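Local coordinates for glycosaminoglycan xylosylkinase (Hydra vulgaris, PDB 5XOM), which probably transfers phosphate to xylose in the glycosaminoglycan linkage region, as a Fam20-family secretory-pathway kinase, at residues Ala61-Ser66 with Ala137-Asp142. Sequence-based numbering, arbitrary orientation.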
loop_
_atom_site.group_PDB
_atom_site.type_symbol
_atom_site.label_atom_id
_atom_site.label_comp_id
_atom_site.label_asym_id
_atom_site.label_seq_id
_atom_site.Cartn_x
_atom_site.Cartn_y
_atom_site.Cartn_z
ATOM N N ALA A 61 -7.057 12.375 2.057
ATOM C CA ALA A 61 -7.335 10.953 2.258
ATOM C C ALA A 61 -7.010 10.570 3.691
ATOM O O ALA A 61 -5.868 10.736 4.132
ATOM C CB ALA A 61 -6.538 10.085 1.281
ATOM N N LEU A 62 -8.002 10.041 4.412
ATOM C CA LEU A 62 -7.736 9.499 5.736
ATOM C C LEU A 62 -7.192 8.079 5.663
ATOM O O LEU A 62 -6.370 7.691 6.499
ATOM C CB LEU A 62 -9.003 9.530 6.601
ATOM C CG LEU A 62 -9.513 10.888 7.096
ATOM C CD1 LEU A 62 -10.687 10.668 8.058
ATOM C CD2 LEU A 62 -8.399 11.722 7.744
ATOM N N THR A 63 -7.620 7.299 4.675
ATOM C CA THR A 63 -7.170 5.926 4.504
ATOM C C THR A 63 -6.693 5.728 3.072
ATOM O O THR A 63 -6.864 6.589 2.205
ATOM C CB THR A 63 -8.280 4.921 4.841
ATOM O OG1 THR A 63 -9.417 5.173 4.007
ATOM C CG2 THR A 63 -8.696 5.053 6.305
ATOM N N VAL A 64 -6.092 4.565 2.830
ATOM C CA VAL A 64 -5.432 4.267 1.568
ATOM C C VAL A 64 -5.986 2.969 0.996
ATOM O O VAL A 64 -6.664 2.196 1.675
ATOM C CB VAL A 64 -3.904 4.169 1.729
ATOM C CG1 VAL A 64 -3.329 5.528 2.065
ATOM C CG2 VAL A 64 -3.561 3.152 2.812
ATOM N N ASP A 65 -5.664 2.736 -0.277
ATOM C CA ASP A 65 -6.132 1.556 -0.993
ATOM C C ASP A 65 -5.523 0.266 -0.453
ATOM O O ASP A 65 -6.117 -0.803 -0.624
ATOM C CB ASP A 65 -5.820 1.718 -2.483
ATOM C CG ASP A 65 -6.270 0.532 -3.312
ATOM O OD1 ASP A 65 -7.377 0.011 -3.060
ATOM O OD2 ASP A 65 -5.522 0.128 -4.227
ATOM N N SER A 66 -4.364 0.346 0.201
ATOM C CA SER A 66 -3.617 -0.831 0.647
ATOM C C SER A 66 -4.373 -1.596 1.728
ATOM O O SER A 66 -4.494 -1.127 2.865
ATOM C CB SER A 66 -2.249 -0.404 1.167
ATOM O OG SER A 66 -1.635 -1.465 1.881
ATOM N N ALA A 137 -20.209 -0.726 8.447
ATOM C CA ALA A 137 -20.575 -0.785 7.038
ATOM C C ALA A 137 -20.206 0.506 6.316
ATOM O O ALA A 137 -19.708 0.472 5.188
ATOM C CB ALA A 137 -22.064 -1.079 6.893
ATOM N N ALA A 138 -20.424 1.655 6.961
ATOM C CA ALA A 138 -20.116 2.928 6.315
ATOM C C ALA A 138 -18.616 3.080 6.073
ATOM O O ALA A 138 -18.199 3.628 5.048
ATOM C CB ALA A 138 -20.641 4.085 7.166
ATOM N N PHE A 139 -17.789 2.597 7.000
ATOM C CA PHE A 139 -16.351 2.711 6.801
ATOM C C PHE A 139 -15.887 1.879 5.607
ATOM O O PHE A 139 -15.139 2.371 4.756
ATOM C CB PHE A 139 -15.608 2.309 8.075
ATOM C CG PHE A 139 -14.208 1.847 7.833
ATOM C CD1 PHE A 139 -13.230 2.728 7.393
ATOM C CD2 PHE A 139 -13.861 0.524 8.057
ATOM C CE1 PHE A 139 -11.937 2.293 7.166
ATOM C CE2 PHE A 139 -12.572 0.081 7.836
ATOM C CZ PHE A 139 -11.608 0.965 7.390
ATOM N N HIS A 140 -16.355 0.636 5.492
ATOM C CA HIS A 140 -15.924 -0.172 4.354
ATOM C C HIS A 140 -16.514 0.331 3.049
ATOM O O HIS A 140 -15.869 0.225 2.000
ATOM C CB HIS A 140 -16.274 -1.638 4.575
ATOM C CG HIS A 140 -15.430 -2.281 5.620
ATOM N ND1 HIS A 140 -14.108 -2.606 5.403
ATOM C CD2 HIS A 140 -15.701 -2.633 6.898
ATOM C CE1 HIS A 140 -13.603 -3.137 6.503
ATOM N NE2 HIS A 140 -14.550 -3.166 7.423
ATOM N N LEU A 141 -17.725 0.886 3.077
ATOM C CA LEU A 141 -18.263 1.428 1.842
ATOM C C LEU A 141 -17.501 2.679 1.424
ATOM O O LEU A 141 -17.356 2.948 0.228
ATOM C CB LEU A 141 -19.756 1.726 1.988
ATOM C CG LEU A 141 -20.347 2.476 0.803
ATOM C CD1 LEU A 141 -20.582 1.474 -0.318
ATOM C CD2 LEU A 141 -21.645 3.194 1.155
ATOM N N ASP A 142 -16.979 3.425 2.396
ATOM C CA ASP A 142 -16.186 4.614 2.092
ATOM C C ASP A 142 -14.911 4.244 1.338
ATOM O O ASP A 142 -14.521 4.936 0.392
ATOM C CB ASP A 142 -15.854 5.340 3.396
ATOM C CG ASP A 142 -14.761 6.380 3.237
ATOM O OD1 ASP A 142 -13.571 6.028 3.378
ATOM O OD2 ASP A 142 -15.086 7.558 2.994
HETATM O O HOH W 1 -11.712 5.132 5.002
#
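T63 meets helix 132-144 with both branches of its side chain, the hydroxyl turned to D142 and the methyl to F139. T63 OG1 and D142 OD1 lie 4.3 Å apart, and a single water closes the gap. It accepts from T63 OG1 at 2.5 Å and donates to D142 OD1 at 2.6 Å, the angle at the water being about 114°, close to tetrahedral. With chi1 at 58°, T63 points OG1 at this water and sets CG2 anti to its carbonyl carbon. The methyl reaches the edge of the F139 ring near its plane, CG2 standing 4.3 Å from CE1. Threonine suits the place because it offers a polar and an apolar branch from one carbon.

F139 and D142 lie one turn apart on neighbouring sides of the helix, D142 facing the loop directly. F139 leaves at an angle and brings its ring round to T63 (chi1 156°), an apolar group long enough to touch I70 and L74 of helix 67-79 as well. CD2 of F139 lies 3.7 Å above one face of the H140 imidazole, over its centre. Aspartate suits position 142 because its buried carboxylate has two oxygens to share: OD2 is hydrogen-bonded to R149 N and H294 ND1, while OD1 takes the water and a weak bond from A150 N.

Residues 61-66 lie in the loop between helix 49-56 and helix 67-79, whose I70 touches both T63 and F139. Helix 132-144 follows strand 106-112, an order consistent with the αC helix of protein kinases, and packs through A138 and L141 on F269 of helix 259-273.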